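Long-range contacts in GTPase activator-like protein (Chaetomium thermophilum, PDB 5HIU), which probably activates a GTPase as part of the tuberous sclerosis complex, this chain being the helical N-terminal region of its TSC2 protein: residues 139-143 with 193-197; 119-123 with 186-190; 207-212 with 242-247; 136-140 with 198-202. All coordinates share one frame. Numbering follows the deposited sequence.

Followed from the N terminus, this all-helical solenoid shows how contacts spanning some 30 to 60 residues hold successive helices in one row. Interaction 2 opens first, on helix 115-126, and closes on helix 179-198. Before it closes, 136-140 and 139-143 open interactions 4 and 1 from overlapping residues at the start of helix 139-163, so both cross interaction 2. Interaction 1 then closes at 193-197 and interaction 4 directly after it, at 198-202. Interaction 3 follows in series, joining helix 204-219 to the start of helix 245-261. Leu-122 packs on Met-139, Ile-195 on Leu-210 and Phe-199 on Ile-207, so packing links the four contacts in a chain, although interactions 2 and 3 do not touch.

Interaction 1: 139-143 with 193-197; sequences MFPLL and DVIKF
Antiparallel packing of consecutive helices, the elementary unit of an alpha-solenoid, is illustrated by 139-143 against 193-197. Both segments are regular helix; their local axes approach to 11.6 Å at a signed crossing angle of -159°, and the closest CA pair is Phe-140 with Val-194, 8.2 Å apart. At that spacing the gap must be filled by side chains alone, and no hydrogen bond crosses it. Val-194 (chi1 t) points at the facing helix and fits among three residues. Its CG1 lies 3.4 Å from Phe-140 CZ and 4.0 Å from Leu-143 CD1, while its CG2 is 3.8 Å from Met-139 CE. Met-139 adopts the t, p, t rotamer and Leu-143 m, t, both with CB toward the partner. Phe-140 starts sideways, yet chi1 of -81° and chi2 of -82° carry its ring tip across the gap. Ile-195 (m, t) meets the edge of that ring, CG1 standing 3.9 Å from Phe-140 CE1. All five touching residues are buried. Around the pair, Met-139 also packs on Phe-103 of helix 96-107, Phe-140 on Val-206 of helix 204-219, and Ile-195 on Leu-210 of that helix and Leu-237 of helix 224-240.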
# COMPACT_ATOMS: atom_id res chain seq x y z
N MET A 139 -4.92 18.39 -9.41
CA MET A 139 -5.48 17.47 -8.46
C MET A 139 -4.48 16.58 -7.76
O MET A 139 -4.50 16.52 -6.54
CB MET A 139 -6.49 16.58 -9.16
CG MET A 139 -7.36 15.77 -8.22
SD MET A 139 -8.25 16.80 -7.05
CE MET A 139 -9.17 15.52 -6.21
N PHE A 140 -3.64 15.88 -8.51
CA PHE A 140 -2.73 14.87 -7.94
C PHE A 140 -1.60 15.43 -7.07
O PHE A 140 -1.30 14.88 -6.00
CB PHE A 140 -2.15 13.95 -9.03
CG PHE A 140 -3.08 12.85 -9.43
CD1 PHE A 140 -3.18 11.70 -8.68
CD2 PHE A 140 -3.90 13.00 -10.53
CE1 PHE A 140 -4.07 10.69 -9.03
CE2 PHE A 140 -4.79 12.00 -10.88
CZ PHE A 140 -4.88 10.84 -10.13
N PRO A 141 -0.97 16.51 -7.54
CA PRO A 141 -0.02 17.20 -6.68
C PRO A 141 -0.64 17.70 -5.39
O PRO A 141 0.05 17.74 -4.37
CB PRO A 141 0.42 18.39 -7.54
CG PRO A 141 0.33 17.87 -8.93
CD PRO A 141 -0.89 17.00 -8.93
N LEU A 142 -1.91 18.08 -5.44
CA LEU A 142 -2.59 18.54 -4.26
C LEU A 142 -2.79 17.37 -3.29
O LEU A 142 -2.50 17.51 -2.09
CB LEU A 142 -3.93 19.16 -4.59
CG LEU A 142 -4.69 19.49 -3.30
CD1 LEU A 142 -4.20 20.81 -2.74
CD2 LEU A 142 -6.20 19.49 -3.51
N LEU A 143 -3.27 16.24 -3.80
CA LEU A 143 -3.48 15.05 -2.95
C LEU A 143 -2.19 14.63 -2.27
O LEU A 143 -2.16 14.30 -1.09
CB LEU A 143 -4.00 13.86 -3.75
CG LEU A 143 -5.36 14.04 -4.40
CD1 LEU A 143 -5.64 12.86 -5.30
CD2 LEU A 143 -6.48 14.23 -3.39
N ASP A 193 -9.85 6.76 -5.13
CA ASP A 193 -10.91 7.02 -6.11
C ASP A 193 -10.49 7.92 -7.27
O ASP A 193 -10.97 7.77 -8.42
CB ASP A 193 -12.10 7.65 -5.42
CG ASP A 193 -12.76 6.71 -4.44
OD1 ASP A 193 -12.39 5.52 -4.44
OD2 ASP A 193 -13.64 7.15 -3.68
N VAL A 194 -9.59 8.85 -6.99
CA VAL A 194 -9.12 9.74 -8.01
C VAL A 194 -8.28 8.93 -8.98
O VAL A 194 -8.37 9.13 -10.18
CB VAL A 194 -8.40 10.94 -7.39
CG1 VAL A 194 -7.74 11.79 -8.47
CG2 VAL A 194 -9.41 11.80 -6.64
N ILE A 195 -7.51 7.99 -8.47
CA ILE A 195 -6.72 7.08 -9.29
C ILE A 195 -7.65 6.26 -10.18
O ILE A 195 -7.45 6.18 -11.39
CB ILE A 195 -5.81 6.19 -8.42
CG1 ILE A 195 -4.58 7.00 -8.00
CG2 ILE A 195 -5.33 4.97 -9.20
CD1 ILE A 195 -3.76 6.41 -6.87
N LYS A 196 -8.69 5.72 -9.58
CA LYS A 196 -9.63 4.87 -10.30
C LYS A 196 -10.22 5.61 -11.49
O LYS A 196 -10.15 5.12 -12.62
CB LYS A 196 -10.74 4.39 -9.37
CG LYS A 196 -11.81 3.60 -10.09
CD LYS A 196 -12.61 2.69 -9.19
CE LYS A 196 -13.87 2.22 -9.91
NZ LYS A 196 -14.65 1.15 -9.21
N PHE A 197 -10.76 6.80 -11.23
CA PHE A 197 -11.50 7.56 -12.24
C PHE A 197 -10.70 8.52 -13.11
O PHE A 197 -11.19 8.92 -14.14
CB PHE A 197 -12.64 8.33 -11.59
CG PHE A 197 -13.68 7.45 -10.98
CD1 PHE A 197 -14.51 6.68 -11.79
CD2 PHE A 197 -13.83 7.37 -9.60
CE1 PHE A 197 -15.47 5.85 -11.23
CE2 PHE A 197 -14.80 6.55 -9.03
CZ PHE A 197 -15.62 5.79 -9.85

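Interaction 2: 119-123 with 186-190; sequences LVALE and QLFAL
Segments 119-123 and 186-190 are both helical and run nearly parallel, with local axes 10.8 Å apart at their closest and crossing at 22°. In an alpha-solenoid, where successive helices alternate in direction, every second helix shares an orientation; here helix 115-126 and helix 179-198 are such a pair, separated in sequence by helix 139-163. The register brings Leu-119 opposite Leu-187 and Glu-123 opposite Leu-190, with CA atoms 6.9 Å apart in each case. Leu-119, whose chi1 of -131° falls between wells and whose chi2 is m, inserts CD1 3.7 Å from both Gln-186 CG and Leu-187 N; its CD2 is 4.2 Å from Leu-187 CB. Leu-190 (t, p) lays CD1 4.0 Å from Glu-123 CA, and its CD2 meets Leu-122 CD2 at 4.2 Å. Leu-122, also t, p, continues into the layer of helix 139-163, touching Met-139, Leu-142 and Trp-146. Outside this leucine cluster the contact turns polar. Gln-186 extends (t, t) beside Val-120, its NE2 4.1 Å from Val-120 CG2, and Glu-123 extends likewise to meet it: Gln-186 NE2 donates a very short hydrogen bond of 2.5 Å to Glu-123 OE1, with an N-H...O angle of 156°.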
# COMPACT_ATOMS: atom_id res chain seq x y z
N LEU A 119 -11.11 18.70 2.74
CA LEU A 119 -11.29 17.30 2.38
C LEU A 119 -12.67 17.06 1.84
O LEU A 119 -12.82 16.59 0.72
CB LEU A 119 -11.22 16.47 3.66
CG LEU A 119 -10.39 15.22 3.93
CD1 LEU A 119 -10.67 14.10 2.95
CD2 LEU A 119 -8.90 15.51 3.94
N VAL A 120 -13.68 17.39 2.65
CA VAL A 120 -15.06 17.14 2.26
C VAL A 120 -15.42 18.00 1.02
O VAL A 120 -16.05 17.53 0.08
CB VAL A 120 -16.03 17.42 3.43
CG1 VAL A 120 -17.47 17.43 2.95
CG2 VAL A 120 -15.86 16.39 4.54
N ALA A 121 -15.00 19.26 1.03
CA ALA A 121 -15.26 20.11 -0.11
C ALA A 121 -14.72 19.46 -1.35
O ALA A 121 -15.44 19.30 -2.35
CB ALA A 121 -14.62 21.47 0.07
N LEU A 122 -13.46 19.07 -1.30
CA LEU A 122 -12.85 18.52 -2.49
C LEU A 122 -13.58 17.25 -2.91
O LEU A 122 -13.93 17.07 -4.07
CB LEU A 122 -11.37 18.27 -2.28
CG LEU A 122 -10.62 17.81 -3.53
CD1 LEU A 122 -10.78 18.79 -4.68
CD2 LEU A 122 -9.15 17.65 -3.21
N GLU A 123 -13.83 16.38 -1.94
CA GLU A 123 -14.55 15.16 -2.16
C GLU A 123 -15.88 15.44 -2.86
O GLU A 123 -16.21 14.76 -3.83
CB GLU A 123 -14.75 14.45 -0.82
CG GLU A 123 -15.82 13.38 -0.78
CD GLU A 123 -16.03 12.88 0.64
OE1 GLU A 123 -15.07 12.30 1.18
OE2 GLU A 123 -17.13 13.09 1.22
N GLN A 186 -10.05 9.19 5.18
CA GLN A 186 -10.95 9.70 4.19
C GLN A 186 -10.18 10.22 2.98
O GLN A 186 -10.64 10.08 1.83
CB GLN A 186 -11.80 10.80 4.78
CG GLN A 186 -12.85 11.25 3.80
CD GLN A 186 -13.90 12.11 4.42
OE1 GLN A 186 -13.81 12.46 5.60
NE2 GLN A 186 -14.91 12.47 3.64
N LEU A 187 -8.99 10.76 3.24
CA LEU A 187 -8.10 11.17 2.20
C LEU A 187 -7.55 9.98 1.38
O LEU A 187 -7.54 10.03 0.14
CB LEU A 187 -6.95 12.00 2.80
CG LEU A 187 -5.84 12.49 1.88
CD1 LEU A 187 -6.34 13.41 0.79
CD2 LEU A 187 -4.83 13.21 2.73
N PHE A 188 -7.10 8.92 2.06
CA PHE A 188 -6.68 7.69 1.38
C PHE A 188 -7.82 7.21 0.48
O PHE A 188 -7.61 6.89 -0.69
CB PHE A 188 -6.37 6.54 2.36
CG PHE A 188 -5.01 6.60 3.01
CD1 PHE A 188 -3.87 6.66 2.26
CD2 PHE A 188 -4.88 6.51 4.40
CE1 PHE A 188 -2.63 6.68 2.86
CE2 PHE A 188 -3.65 6.54 5.01
CZ PHE A 188 -2.53 6.63 4.24
N ALA A 189 -9.03 7.15 1.03
CA ALA A 189 -10.18 6.78 0.21
C ALA A 189 -10.25 7.68 -1.02
O ALA A 189 -10.42 7.20 -2.12
CB ALA A 189 -11.49 6.85 1.00
N LEU A 190 -10.05 8.99 -0.84
CA LEU A 190 -10.13 9.93 -1.96
C LEU A 190 -9.05 9.72 -2.98
O LEU A 190 -9.28 9.87 -4.16
CB LEU A 190 -10.07 11.38 -1.47
CG LEU A 190 -10.39 12.46 -2.49
CD1 LEU A 190 -11.82 12.35 -2.96
CD2 LEU A 190 -10.17 13.83 -1.87

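Interaction 3: 207-212 with 242-247; sequences IAGLID and SIPTNK
At the apolar centre, Ile-211 (m, t) drives CD1 against the turn that precedes a helix. That methyl lies 3.5 Å from Pro-244 CD, 3.9 Å from Lys-247 CG and 4.2 Å from Ile-243 CG2. One helical turn earlier, Ile-207 (m, m) extends the patch: Ile-207 CG2 is 4.1 Å from Pro-244 CD. The same Ile-207 CG2 is 3.8 Å from Ser-242 O. The backbones differ in kind. Residues 207-212 form regular helix, whereas 242-244 are extended (Pro-244 phi/psi -67/153) and lead into the weakly bonded beginning of helix 245-261, where Lys-247 N bonds to Pro-244 O at 3.1 Å. The nearest CA pairs are Ile-207 with Ile-243, 7.6 Å, and Ala-208 with Lys-247, 7.1 Å. Lys-247 (m, m, t, t) illustrates how a long side chain can serve both layers: its CE packs 3.7 Å from Ala-208 CB, and its NZ then forms a salt bridge and hydrogen bond of 3.1 Å with Asp-212 OD1 (chi1 m) at the polar margin. In the solenoid, helix 224-240 completes this core through Leu-237, which Ile-207 and Ile-211 both touch, while Leu-210 faces helices 139-163 and 179-198.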
# COMPACT_ATOMS: atom_id res chain seq x y z
N ILE A 207 3.18 10.71 -9.79
CA ILE A 207 2.98 9.35 -9.34
C ILE A 207 4.22 8.84 -8.60
O ILE A 207 4.11 8.16 -7.56
CB ILE A 207 2.60 8.43 -10.51
CG1 ILE A 207 1.19 8.78 -11.01
CG2 ILE A 207 2.65 6.96 -10.10
CD1 ILE A 207 0.10 8.68 -9.95
N ALA A 208 5.38 9.16 -9.13
CA ALA A 208 6.62 8.91 -8.42
C ALA A 208 6.52 9.53 -7.03
O ALA A 208 6.77 8.87 -6.03
CB ALA A 208 7.80 9.47 -9.18
N GLY A 209 6.08 10.79 -6.97
CA GLY A 209 5.89 11.45 -5.69
C GLY A 209 4.86 10.73 -4.81
O GLY A 209 5.05 10.52 -3.59
N LEU A 210 3.75 10.36 -5.41
CA LEU A 210 2.69 9.78 -4.63
C LEU A 210 3.16 8.45 -4.05
O LEU A 210 3.01 8.22 -2.86
CB LEU A 210 1.45 9.60 -5.49
CG LEU A 210 0.33 8.83 -4.81
CD1 LEU A 210 -0.07 9.42 -3.46
CD2 LEU A 210 -0.84 8.79 -5.77
N ILE A 211 3.79 7.62 -4.88
CA ILE A 211 4.30 6.33 -4.44
C ILE A 211 5.23 6.46 -3.25
O ILE A 211 5.03 5.77 -2.25
CB ILE A 211 5.03 5.59 -5.58
CG1 ILE A 211 4.01 5.06 -6.59
CG2 ILE A 211 5.85 4.43 -5.05
CD1 ILE A 211 4.57 4.90 -7.99
N ASP A 212 6.23 7.35 -3.35
CA ASP A 212 7.16 7.61 -2.23
C ASP A 212 6.43 7.89 -0.94
O ASP A 212 6.76 7.37 0.12
CB ASP A 212 8.06 8.83 -2.51
CG ASP A 212 9.01 8.61 -3.64
OD1 ASP A 212 9.10 7.47 -4.15
OD2 ASP A 212 9.67 9.58 -4.05
N SER A 242 -0.32 2.95 -13.59
CA SER A 242 0.97 2.24 -13.60
C SER A 242 1.99 2.77 -12.62
O SER A 242 2.09 3.95 -12.38
CB SER A 242 1.60 2.26 -14.97
OG SER A 242 2.92 1.75 -14.91
N ILE A 243 2.74 1.83 -12.05
CA ILE A 243 3.93 2.09 -11.27
C ILE A 243 5.14 2.22 -12.24
O ILE A 243 5.41 1.33 -13.04
CB ILE A 243 4.19 0.91 -10.31
CG1 ILE A 243 3.06 0.80 -9.31
CG2 ILE A 243 5.49 1.08 -9.55
CD1 ILE A 243 3.14 -0.46 -8.47
N PRO A 244 5.87 3.33 -12.15
CA PRO A 244 7.03 3.46 -13.02
C PRO A 244 8.09 2.44 -12.63
O PRO A 244 8.15 2.06 -11.47
CB PRO A 244 7.54 4.88 -12.73
CG PRO A 244 6.40 5.59 -12.07
CD PRO A 244 5.66 4.53 -11.33
N THR A 245 8.92 2.04 -13.58
CA THR A 245 9.90 0.98 -13.37
C THR A 245 10.81 1.23 -12.15
O THR A 245 11.02 0.33 -11.33
CB THR A 245 10.77 0.71 -14.63
OG1 THR A 245 11.55 1.86 -14.96
CG2 THR A 245 9.90 0.32 -15.84
N ASN A 246 11.33 2.44 -12.02
CA ASN A 246 12.24 2.77 -10.91
C ASN A 246 11.63 2.77 -9.48
O ASN A 246 12.36 2.89 -8.50
CB ASN A 246 12.89 4.13 -11.17
CG ASN A 246 11.87 5.24 -11.30
OD1 ASN A 246 10.73 5.00 -11.69
ND2 ASN A 246 12.27 6.46 -10.98
N LYS A 247 10.31 2.63 -9.38
CA LYS A 247 9.63 2.51 -8.08
C LYS A 247 9.34 1.07 -7.65
O LYS A 247 8.99 0.80 -6.48
CB LYS A 247 8.30 3.27 -8.13
CG LYS A 247 8.45 4.75 -8.41
CD LYS A 247 9.12 5.43 -7.23
CE LYS A 247 9.76 6.73 -7.62
NZ LYS A 247 10.81 7.04 -6.64

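Interaction 4: 136-140 with 198-202; sequences YYEMF and NFKFA
At the open end of a helical hairpin, where the first helix begins and the second has ended, aromatic side chains of 136-140 and 198-202 interlock. Met-139 and Phe-140 are helical, near the beginning of 139-163; the second segment holds a 3-10 turn over 199-201, with Ala-202 N bonded to Phe-199 O at 2.8 Å. Closest CA pairs are Tyr-136 with Phe-201, 6.0 Å, and Phe-140 with Ala-202, 6.3 Å. Phe-201 (chi1 m) is the main bump: Tyr-136 CD1 sits over its face, 3.2 Å from Phe-201 CZ, with centroids 4.5 Å apart and planes inclined at 47°, and Tyr-137 OH meets its edge, 4.3 Å from Phe-201 CD1. In return, Phe-140 (chi1 m) fills the turn's hollow. Ala-202 CB lies over its face (CH-pi, 3.8 Å from the centroid), and Asn-198 O at its edge, 3.2 Å from Phe-140 CE2. Asn-198 ND2 bonds to Gly-129 O. On the following helix 204-219, Val-206 meets Phe-140 and Ile-207 meets Phe-199 and Ala-202.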
# COMPACT_ATOMS: atom_id res chain seq x y z
N TYR A 136 -7.96 19.31 -13.56
CA TYR A 136 -7.30 18.14 -14.13
C TYR A 136 -5.85 18.00 -13.69
O TYR A 136 -5.44 16.97 -13.15
CB TYR A 136 -7.31 18.25 -15.66
CG TYR A 136 -8.68 18.12 -16.28
CD1 TYR A 136 -9.31 16.89 -16.34
CD2 TYR A 136 -9.32 19.21 -16.84
CE1 TYR A 136 -10.55 16.75 -16.92
CE2 TYR A 136 -10.56 19.08 -17.43
CZ TYR A 136 -11.17 17.84 -17.47
OH TYR A 136 -12.40 17.68 -18.03
N TYR A 137 -5.08 19.05 -13.90
CA TYR A 137 -3.65 18.99 -13.74
C TYR A 137 -3.17 19.42 -12.38
O TYR A 137 -1.99 19.26 -12.08
CB TYR A 137 -2.97 19.77 -14.87
CG TYR A 137 -3.00 18.91 -16.12
CD1 TYR A 137 -2.19 17.79 -16.20
CD2 TYR A 137 -3.88 19.17 -17.16
CE1 TYR A 137 -2.22 16.95 -17.30
CE2 TYR A 137 -3.93 18.33 -18.27
CZ TYR A 137 -3.09 17.22 -18.33
OH TYR A 137 -3.08 16.36 -19.40
N GLU A 138 -4.07 19.93 -11.54
CA GLU A 138 -3.72 20.35 -10.18
C GLU A 138 -4.04 19.32 -9.09
O GLU A 138 -3.50 19.39 -7.99
CB GLU A 138 -4.44 21.67 -9.82
CG GLU A 138 -4.01 22.89 -10.63
CD GLU A 138 -5.00 23.26 -11.71
OE1 GLU A 138 -5.27 22.41 -12.58
OE2 GLU A 138 -5.50 24.43 -11.70
N MET A 139 -4.92 18.39 -9.41
CA MET A 139 -5.48 17.47 -8.46
C MET A 139 -4.48 16.58 -7.76
O MET A 139 -4.50 16.52 -6.54
CB MET A 139 -6.49 16.58 -9.16
CG MET A 139 -7.36 15.77 -8.22
SD MET A 139 -8.25 16.80 -7.05
CE MET A 139 -9.17 15.52 -6.21
N PHE A 140 -3.64 15.88 -8.51
CA PHE A 140 -2.73 14.87 -7.94
C PHE A 140 -1.60 15.43 -7.07
O PHE A 140 -1.30 14.88 -6.00
CB PHE A 140 -2.15 13.95 -9.03
CG PHE A 140 -3.08 12.85 -9.43
CD1 PHE A 140 -3.18 11.70 -8.68
CD2 PHE A 140 -3.90 13.00 -10.53
CE1 PHE A 140 -4.07 10.69 -9.03
CE2 PHE A 140 -4.79 12.00 -10.88
CZ PHE A 140 -4.88 10.84 -10.13
N ASN A 198 -9.47 8.87 -12.74
CA ASN A 198 -8.79 9.99 -13.39
C ASN A 198 -7.28 9.88 -13.37
O ASN A 198 -6.58 10.89 -13.28
CB ASN A 198 -9.19 11.31 -12.69
CG ASN A 198 -10.55 11.79 -13.08
OD1 ASN A 198 -10.82 11.97 -14.24
ND2 ASN A 198 -11.41 12.01 -12.12
N PHE A 199 -6.78 8.66 -13.47
CA PHE A 199 -5.34 8.44 -13.51
C PHE A 199 -4.66 9.02 -14.75
O PHE A 199 -3.48 9.37 -14.70
CB PHE A 199 -4.99 6.95 -13.39
CG PHE A 199 -3.52 6.72 -13.41
CD1 PHE A 199 -2.76 6.94 -12.26
CD2 PHE A 199 -2.88 6.40 -14.57
CE1 PHE A 199 -1.39 6.78 -12.28
CE2 PHE A 199 -1.51 6.24 -14.60
CZ PHE A 199 -0.76 6.43 -13.45
N LYS A 200 -5.36 9.11 -15.88
CA LYS A 200 -4.76 9.69 -17.08
C LYS A 200 -4.18 11.09 -16.85
O LYS A 200 -3.20 11.44 -17.49
CB LYS A 200 -5.77 9.75 -18.22
CG LYS A 200 -6.90 10.74 -18.01
CD LYS A 200 -7.92 10.65 -19.13
CE LYS A 200 -7.42 11.32 -20.39
NZ LYS A 200 -8.42 11.15 -21.47
N PHE A 201 -4.76 11.86 -15.94
CA PHE A 201 -4.26 13.21 -15.62
C PHE A 201 -3.14 13.23 -14.59
O PHE A 201 -2.67 14.30 -14.16
CB PHE A 201 -5.40 14.09 -15.14
CG PHE A 201 -6.56 14.09 -16.07
CD1 PHE A 201 -6.48 14.73 -17.29
CD2 PHE A 201 -7.73 13.42 -15.74
CE1 PHE A 201 -7.54 14.73 -18.14
CE2 PHE A 201 -8.81 13.42 -16.60
CZ PHE A 201 -8.71 14.08 -17.81
N ALA A 202 -2.72 12.03 -14.20
CA ALA A 202 -1.56 11.88 -13.36
C ALA A 202 -0.36 11.76 -14.25
O ALA A 202 -0.24 10.82 -15.04
CB ALA A 202 -1.69 10.64 -12.50